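PDB 6NTR: ATP/GTP-binding site-containing protein A from Brucella abortus, which functions in the periplasm to maintain the integrity of the cell envelope. Local coordinates for residues F79-K84 with G97-E102; K105-L110 with T117-G122. All blocks are in the same frame, centred on the assembly; numbering follows the deposited sequence.

How the contacts relate
Both contacts belong to the curled antiparallel beta structure of this beta-barrel-like protein. Contact 1 pairs strands 78-87 and 90-102; contact 2 pairs strands 105-112 and 116-121. They follow in series along the chain, each in its own hairpin, with centres about 10 Å apart. Strands 90-102 and 105-112 are also neighbours, so four successive strands run up-and-down as one meander. Probable hydrogen bonds from Asp98 N to Lys109 O and from Lys100 N to Val107 O join the two contacts. Leu101 also packs on Thr106. Through this shared pairing the two hairpins extend the barrel-like wall. The centre of contact 2 lies about 21 Å from the chain's centre, that of contact 1 about 15 Å.

Contact 1 of 2, residues F79-K84 with G97-E102; sequences FRFVNK and GDAKLE
This is one end of the beta hairpin formed by strands 78-87 and 90-102. Phe81 and Gly97 form an antiparallel hydrogen-bonded pair. Gly97 N gives the better bond, 3.0 Å to Phe81 O and nearly along the C=O axis; the return bond from Phe81 N to Gly97 O is weak. Phe81 has CG in the crowded position between the backbone N and the carbonyl carbon (chi1 58°). This turns its ring across to the partner strand, with one face laid over the Gly97 backbone. Gly97 CA makes a CH-pi contact 4.0 Å from the centroid of the Phe81 ring. Ala99 N lies at the ring edge, and Phe81 CE2 meets Ala99 CB at 4.4 Å. Phe79 pairs with Ala99 on the same face of the sheet. Ala99 N donates to Phe79 O at 3.2 Å, in the carbonyl plane, while the bond from Phe79 N to Ala99 O is weak. Arg80 and Asp98 form the non-hydrogen-bonded pair on the other face, side by side. Their charged atoms do not meet: Arg80 NH1 is 4.9 Å from Asp98 OD1. The touch is made lower down the chain, where Arg80 CG lies 3.2 Å from Asp98 OD1. Farther out, Ala151 touches both phenylalanines, which are buried, as is Ala99. Phe79 has CG anti to its backbone N (chi1 -174°), and its ring leads away from Ala99 to stack on that of Phe125.

Contact 2 of 2, residues K105-L110 with T117-G122; sequences KTVVKL and TLDLKG
The flat carboxylate of Asp119 lies beside Lys105 and Val107 in the beta hairpin of strands 105-112 and 116-121. Asp119 OD1 meets Lys105 CD at 3.3 Å and Val107 CB at 3.6 Å. Lys105 crosses it obliquely, its chain extended beyond CG, and Lys105 NZ makes a long salt bridge of 3.7 Å to Asp119 OD2. Val107 and Thr117 run side by side on the same face as Asp119, their CG2 methyls in contact. Two hydrogen-bonded pairs join the strands. Val108 and Leu118 exchange bonds in the carbonyl planes, and Leu118 N lies on a lone pair of Val108 O. The N-H of Thr106 points almost straight at Leu120 O (178° at the hydrogen), yet the donor sits above that carbonyl's plane. The return bond, from Leu120 N to Thr106 O, is very short at 2.4 Å. Thr106, Val108, Leu118 and Leu120 share the other face, where Val108 CG2 meets Leu120 CD1 at 4.1 Å. Beyond the hairpin, Phe149 touches Val108 and Asp156 touches Leu118. Thr106 OG1 donates to Lys121 O at a very short 2.5 Å, though the hydroxyl's position is less certain. Thr106 CG2 rests 3.8 Å from Gly122 CA.

Contact 1 of 2, residues F79-K84 with G97-E102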
ATOM      1  N   PHE A  79       6.514  11.343  -9.679  1.00 69.23           N
ATOM      2  CA  PHE A  79       6.161   9.992  -9.251  1.00 62.72           C
ATOM      3  C   PHE A  79       6.133   9.098 -10.484  1.00 60.81           C
ATOM      4  O   PHE A  79       5.215   9.207 -11.300  1.00 60.71           O
ATOM      5  CB  PHE A  79       4.813  10.000  -8.531  1.00 57.13           C
ATOM      6  CG  PHE A  79       4.423   8.690  -7.930  1.00 48.65           C
ATOM      7  CD1 PHE A  79       5.242   8.051  -7.030  1.00 52.62           C
ATOM      8  CD2 PHE A  79       3.204   8.119  -8.231  1.00 49.15           C
ATOM      9  CE1 PHE A  79       4.868   6.854  -6.461  1.00 50.14           C
ATOM     10  CE2 PHE A  79       2.826   6.927  -7.668  1.00 46.77           C
ATOM     11  CZ  PHE A  79       3.663   6.292  -6.782  1.00 47.73           C
ATOM     12  N   ARG A  80       7.148   8.251 -10.638  0.65 54.71           N
ATOM     13  CA  ARG A  80       7.213   7.292 -11.734  0.65 60.30           C
ATOM     14  C   ARG A  80       6.687   5.940 -11.260  0.65 52.72           C
ATOM     15  O   ARG A  80       7.001   5.503 -10.152  0.65 55.07           O
ATOM     16  CB  ARG A  80       8.648   7.143 -12.255  0.65 55.74           C
ATOM     17  CG  ARG A  80       9.187   8.343 -13.043  0.65 65.35           C
ATOM     18  CD  ARG A  80      10.553   8.053 -13.699  0.65 61.40           C
ATOM     19  NE  ARG A  80      11.683   8.546 -12.912  0.65 64.80           N
ATOM     20  CZ  ARG A  80      12.241   9.739 -13.078  0.65 69.11           C
ATOM     21  NH1 ARG A  80      11.774  10.564 -14.004  0.65 59.73           N
ATOM     22  NH2 ARG A  80      13.267  10.107 -12.322  0.65 58.74           N
ATOM     23  N   PHE A  81       5.899   5.273 -12.107  1.00 56.62           N
ATOM     24  CA  PHE A  81       5.230   4.029 -11.702  1.00 60.15           C
ATOM     25  C   PHE A  81       5.034   2.998 -12.827  1.00 61.02           C
ATOM     26  O   PHE A  81       4.687   3.359 -13.954  1.00 64.68           O
ATOM     27  CB  PHE A  81       3.860   4.351 -11.063  1.00 62.06           C
ATOM     28  CG  PHE A  81       2.925   5.130 -11.952  1.00 63.51           C
ATOM     29  CD1 PHE A  81       2.033   4.479 -12.793  1.00 63.12           C
ATOM     30  CD2 PHE A  81       2.916   6.508 -11.914  1.00 62.69           C
ATOM     31  CE1 PHE A  81       1.174   5.192 -13.583  1.00 64.76           C
ATOM     32  CE2 PHE A  81       2.063   7.221 -12.709  1.00 63.52           C
ATOM     33  CZ  PHE A  81       1.192   6.566 -13.542  1.00 64.20           C
ATOM     34  N   VAL A  82       5.216   1.706 -12.488  1.00 55.95           N
ATOM     35  CA  VAL A  82       4.986   0.562 -13.385  1.00 55.76           C
ATOM     36  C   VAL A  82       4.173  -0.507 -12.654  1.00 51.96           C
ATOM     37  O   VAL A  82       4.580  -0.973 -11.585  1.00 50.63           O
ATOM     38  CB  VAL A  82       6.303  -0.083 -13.905  1.00 53.06           C
ATOM     39  CG1 VAL A  82       6.032  -1.132 -14.989  1.00 47.88           C
ATOM     40  CG2 VAL A  82       7.277   0.927 -14.456  1.00 48.55           C
ATOM     41  N   ASN A  83       3.079  -0.957 -13.269  1.00 48.74           N
ATOM     42  CA  ASN A  83       2.226  -1.987 -12.684  1.00 52.23           C
ATOM     43  C   ASN A  83       2.110  -3.176 -13.614  1.00 56.06           C
ATOM     44  O   ASN A  83       1.434  -3.086 -14.639  1.00 64.91           O
ATOM     45  CB  ASN A  83       0.824  -1.460 -12.392  1.00 64.03           C
ATOM     46  CG  ASN A  83       0.673  -1.017 -10.982  1.00 70.16           C
ATOM     47  OD1 ASN A  83       1.486  -1.341 -10.123  1.00 73.04           O
ATOM     48  ND2 ASN A  83      -0.406  -0.320 -10.714  1.00 69.13           N
ATOM     49  N   LYS A  84       2.696  -4.305 -13.228  1.00 53.38           N
ATOM     50  CA  LYS A  84       2.513  -5.548 -13.960  1.00 55.48           C
ATOM     51  C   LYS A  84       1.721  -6.537 -13.120  1.00 58.29           C
ATOM     52  O   LYS A  84       1.928  -6.646 -11.907  1.00 61.61           O
ATOM     53  CB  LYS A  84       3.855  -6.152 -14.395  1.00 46.20           C
ATOM     54  CG  LYS A  84       4.271  -5.755 -15.806  1.00 47.74           C
ATOM     55  CD  LYS A  84       5.760  -5.936 -16.083  1.00 55.76           C
ATOM     56  CE  LYS A  84       6.113  -5.312 -17.429  1.00 63.96           C
ATOM     57  NZ  LYS A  84       7.552  -5.344 -17.799  1.00 71.03           N
ATOM     58  N   GLY A  97       3.244   4.727 -16.223  1.00 62.31           N
ATOM     59  CA  GLY A  97       3.102   6.124 -16.571  1.00 60.77           C
ATOM     60  C   GLY A  97       3.869   7.037 -15.643  1.00 59.22           C
ATOM     61  O   GLY A  97       4.777   6.622 -14.920  1.00 55.02           O
ATOM     62  N   ASP A  98       3.495   8.309 -15.705  1.00 64.66           N
ATOM     63  CA  ASP A  98       4.101   9.338 -14.888  1.00 65.61           C
ATOM     64  C   ASP A  98       3.041  10.287 -14.359  1.00 59.92           C
ATOM     65  O   ASP A  98       1.954  10.419 -14.922  1.00 62.42           O
ATOM     66  CB  ASP A  98       5.137  10.130 -15.668  1.00 81.21           C
ATOM     67  CG  ASP A  98       6.021  10.947 -14.762  1.00 95.60           C
ATOM     68  OD1 ASP A  98       6.851  10.333 -14.060  1.00 96.92           O
ATOM     69  OD2 ASP A  98       5.863  12.191 -14.717  1.00105.26           O
ATOM     70  N   ALA A  99       3.381  10.959 -13.264  1.00 56.92           N
ATOM     71  CA  ALA A  99       2.550  12.034 -12.747  1.00 61.83           C
ATOM     72  C   ALA A  99       3.440  13.099 -12.123  1.00 68.33           C
ATOM     73  O   ALA A  99       4.501  12.796 -11.568  1.00 67.21           O
ATOM     74  CB  ALA A  99       1.541  11.523 -11.720  1.00 61.04           C
ATOM     75  N   LYS A 100       3.020  14.351 -12.207  1.00 71.55           N
ATOM     76  CA  LYS A 100       3.801  15.436 -11.637  1.00 69.43           C
ATOM     77  C   LYS A 100       2.929  16.398 -10.864  1.00 64.92           C
ATOM     78  O   LYS A 100       1.767  16.592 -11.195  1.00 62.26           O
ATOM     79  CB  LYS A 100       4.518  16.207 -12.744  1.00 76.18           C
ATOM     80  CG  LYS A 100       5.542  17.212 -12.251  1.00 79.37           C
ATOM     81  CD  LYS A 100       5.942  18.170 -13.359  1.00 84.63           C
ATOM     82  CE  LYS A 100       6.731  19.360 -12.837  1.00 86.90           C
ATOM     83  NZ  LYS A 100       7.392  19.085 -11.537  1.00 84.13           N
ATOM     84  N   LEU A 101       3.494  17.004  -9.834  1.00 61.69           N
ATOM     85  CA  LEU A 101       2.738  17.974  -9.085  1.00 67.59           C
ATOM     86  C   LEU A 101       3.180  19.350  -9.545  1.00 71.64           C
ATOM     87  O   LEU A 101       4.212  19.854  -9.133  1.00 70.55           O
ATOM     88  CB  LEU A 101       2.953  17.815  -7.581  1.00 67.38           C
ATOM     89  CG  LEU A 101       2.247  16.674  -6.838  1.00 64.41           C
ATOM     90  CD1 LEU A 101       2.470  16.763  -5.343  1.00 60.02           C
ATOM     91  CD2 LEU A 101       0.774  16.551  -7.170  1.00 62.40           C
ATOM     92  N   GLU A 102       2.372  19.947 -10.406  1.00 76.29           N
ATOM     93  CA  GLU A 102       2.624  21.275 -10.926  1.00 83.43           C
ATOM     94  C   GLU A 102       1.297  22.005 -11.075  1.00 91.63           C
ATOM     95  O   GLU A 102       0.323  21.430 -11.543  1.00 94.27           O
ATOM     96  CB  GLU A 102       3.318  21.191 -12.280  1.00 82.58           C
ATOM     97  CG  GLU A 102       2.478  20.535 -13.359  1.00 83.04           C
ATOM     98  CD  GLU A 102       3.198  20.444 -14.687  1.00 88.14           C
ATOM     99  OE1 GLU A 102       4.311  20.981 -14.791  1.00 89.91           O
ATOM    100  OE2 GLU A 102       2.647  19.838 -15.623  1.00 90.19           O
TER

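Contact 2 of 2, residues K105-L110 with T117-G122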
ATOM      1  N   LYS A 105      -2.374  20.865  -9.612  1.00 69.16           N
ATOM      2  CA  LYS A 105      -3.144  19.909 -10.357  1.00 69.34           C
ATOM      3  C   LYS A 105      -2.252  18.717 -10.506  1.00 67.76           C
ATOM      4  O   LYS A 105      -1.053  18.824 -10.324  1.00 67.96           O
ATOM      5  CB  LYS A 105      -3.507  20.463 -11.730  1.00 77.56           C
ATOM      6  CG  LYS A 105      -2.328  20.917 -12.582  1.00 89.78           C
ATOM      7  CD  LYS A 105      -2.757  21.088 -14.035  1.00 99.73           C
ATOM      8  CE  LYS A 105      -1.872  22.054 -14.808  1.00105.18           C
ATOM      9  NZ  LYS A 105      -2.546  22.561 -16.039  1.00107.20           N
ATOM     10  N   THR A 106      -2.833  17.571 -10.808  1.00 67.03           N
ATOM     11  CA  THR A 106      -2.024  16.401 -11.016  1.00 65.97           C
ATOM     12  C   THR A 106      -2.155  15.981 -12.469  1.00 68.04           C
ATOM     13  O   THR A 106      -3.199  15.495 -12.880  1.00 67.33           O
ATOM     14  CB  THR A 106      -2.465  15.260 -10.097  1.00 64.11           C
ATOM     15  OG1 THR A 106      -3.888  15.256 -10.007  1.00 64.64           O
ATOM     16  CG2 THR A 106      -1.885  15.444  -8.728  1.00 60.65           C
ATOM     17  N   VAL A 107      -1.083  16.159 -13.235  1.00 70.49           N
ATOM     18  CA  VAL A 107      -1.037  15.745 -14.630  1.00 74.34           C
ATOM     19  C   VAL A 107      -0.413  14.354 -14.705  1.00 71.07           C
ATOM     20  O   VAL A 107       0.725  14.139 -14.268  1.00 67.15           O
ATOM     21  CB  VAL A 107      -0.269  16.762 -15.487  1.00 80.74           C
ATOM     22  CG1 VAL A 107       1.032  17.157 -14.816  1.00 85.30           C
ATOM     23  CG2 VAL A 107      -0.004  16.192 -16.867  1.00 81.75           C
ATOM     24  N   VAL A 108      -1.170  13.405 -15.239  1.00 71.90           N
ATOM     25  CA  VAL A 108      -0.782  12.003 -15.278  1.00 70.52           C
ATOM     26  C   VAL A 108      -0.508  11.620 -16.721  1.00 71.31           C
ATOM     27  O   VAL A 108      -1.417  11.650 -17.559  1.00 73.69           O
ATOM     28  CB  VAL A 108      -1.871  11.103 -14.681  1.00 65.65           C
ATOM     29  CG1 VAL A 108      -1.447   9.658 -14.766  1.00 65.40           C
ATOM     30  CG2 VAL A 108      -2.143  11.492 -13.251  1.00 58.81           C
ATOM     31  N   LYS A 109       0.730  11.231 -17.006  1.00 67.89           N
ATOM     32  CA  LYS A 109       1.143  10.829 -18.343  1.00 69.69           C
ATOM     33  C   LYS A 109       1.422   9.336 -18.350  1.00 70.82           C
ATOM     34  O   LYS A 109       2.363   8.883 -17.693  1.00 69.00           O
ATOM     35  CB  LYS A 109       2.375  11.611 -18.777  1.00 74.44           C
ATOM     36  CG  LYS A 109       2.059  13.033 -19.164  1.00 83.13           C
ATOM     37  CD  LYS A 109       3.263  13.929 -18.997  1.00 87.84           C
ATOM     38  CE  LYS A 109       3.465  14.808 -20.226  1.00 91.12           C
ATOM     39  NZ  LYS A 109       3.377  14.064 -21.517  1.00 91.91           N
ATOM     40  N   LEU A 110       0.621   8.585 -19.105  1.00 73.35           N
ATOM     41  CA  LEU A 110       0.652   7.126 -19.118  1.00 68.00           C
ATOM     42  C   LEU A 110       1.219   6.590 -20.427  1.00 66.42           C
ATOM     43  O   LEU A 110       0.799   7.005 -21.510  1.00 70.35           O
ATOM     44  CB  LEU A 110      -0.745   6.546 -18.911  1.00 60.07           C
ATOM     45  CG  LEU A 110      -1.360   6.777 -17.543  1.00 58.61           C
ATOM     46  CD1 LEU A 110      -2.766   6.249 -17.566  1.00 61.02           C
ATOM     47  CD2 LEU A 110      -0.545   6.093 -16.486  1.00 55.83           C
ATOM     48  N   THR A 117      -2.835  11.346 -21.381  1.00 85.33           N
ATOM     49  CA  THR A 117      -2.572  12.372 -20.381  1.00 84.36           C
ATOM     50  C   THR A 117      -3.840  12.686 -19.608  1.00 82.91           C
ATOM     51  O   THR A 117      -4.939  12.691 -20.163  1.00 85.56           O
ATOM     52  CB  THR A 117      -2.083  13.670 -21.018  1.00 90.49           C
ATOM     53  OG1 THR A 117      -1.137  13.372 -22.051  1.00 99.26           O
ATOM     54  CG2 THR A 117      -1.459  14.590 -19.971  1.00 84.69           C
ATOM     55  N   LEU A 118      -3.679  12.993 -18.327  1.00 80.22           N
ATOM     56  CA  LEU A 118      -4.829  13.274 -17.482  1.00 79.92           C
ATOM     57  C   LEU A 118      -4.479  14.380 -16.511  1.00 80.50           C
ATOM     58  O   LEU A 118      -3.571  14.224 -15.692  1.00 78.46           O
ATOM     59  CB  LEU A 118      -5.271  12.026 -16.732  1.00 72.61           C
ATOM     60  CG  LEU A 118      -6.058  11.080 -17.628  1.00 71.03           C
ATOM     61  CD1 LEU A 118      -6.482   9.867 -16.838  1.00 64.52           C
ATOM     62  CD2 LEU A 118      -7.251  11.827 -18.213  1.00 77.72           C
ATOM     63  N   ASP A 119      -5.189  15.493 -16.614  1.00 81.80           N
ATOM     64  CA  ASP A 119      -5.187  16.483 -15.551  1.00 80.23           C
ATOM     65  C   ASP A 119      -6.112  16.011 -14.436  1.00 84.50           C
ATOM     66  O   ASP A 119      -7.313  15.819 -14.658  1.00 88.13           O
ATOM     67  CB  ASP A 119      -5.629  17.843 -16.075  1.00 84.58           C
ATOM     68  CG  ASP A 119      -4.468  18.738 -16.384  1.00 88.03           C
ATOM     69  OD1 ASP A 119      -3.380  18.453 -15.847  1.00 82.01           O
ATOM     70  OD2 ASP A 119      -4.636  19.728 -17.133  1.00 96.11           O
ATOM     71  N   LEU A 120      -5.562  15.818 -13.242  1.00 82.24           N
ATOM     72  CA  LEU A 120      -6.353  15.421 -12.092  1.00 74.49           C
ATOM     73  C   LEU A 120      -6.212  16.451 -10.979  1.00 74.42           C
ATOM     74  O   LEU A 120      -5.429  17.402 -11.068  1.00 80.48           O
ATOM     75  CB  LEU A 120      -5.936  14.041 -11.577  1.00 67.42           C
ATOM     76  CG  LEU A 120      -6.228  12.809 -12.411  1.00 61.56           C
ATOM     77  CD1 LEU A 120      -5.906  11.581 -11.595  1.00 58.73           C
ATOM     78  CD2 LEU A 120      -7.678  12.832 -12.815  1.00 70.65           C
ATOM     79  N   LYS A 121      -6.982  16.242  -9.916  1.00 69.38           N
ATOM     80  CA  LYS A 121      -6.984  17.114  -8.753  1.00 64.29           C
ATOM     81  C   LYS A 121      -5.629  17.068  -8.089  1.00 62.55           C
ATOM     82  O   LYS A 121      -5.048  16.011  -7.963  1.00 62.95           O
ATOM     83  CB  LYS A 121      -8.076  16.645  -7.783  1.00 68.42           C
ATOM     84  CG  LYS A 121      -7.962  17.164  -6.357  1.00 73.75           C
ATOM     85  CD  LYS A 121      -8.804  16.352  -5.380  1.00 71.76           C
ATOM     86  CE  LYS A 121     -10.174  16.034  -5.947  1.00 72.74           C
ATOM     87  NZ  LYS A 121     -10.745  14.765  -5.418  1.00 67.58           N
ATOM     88  N   GLY A 122      -5.125  18.207  -7.649  1.00 63.70           N
ATOM     89  CA  GLY A 122      -3.828  18.244  -7.010  1.00 62.50           C
ATOM     90  C   GLY A 122      -3.836  17.398  -5.766  1.00 74.74           C
ATOM     91  O   GLY A 122      -4.796  17.419  -5.012  1.00 78.84           O
TER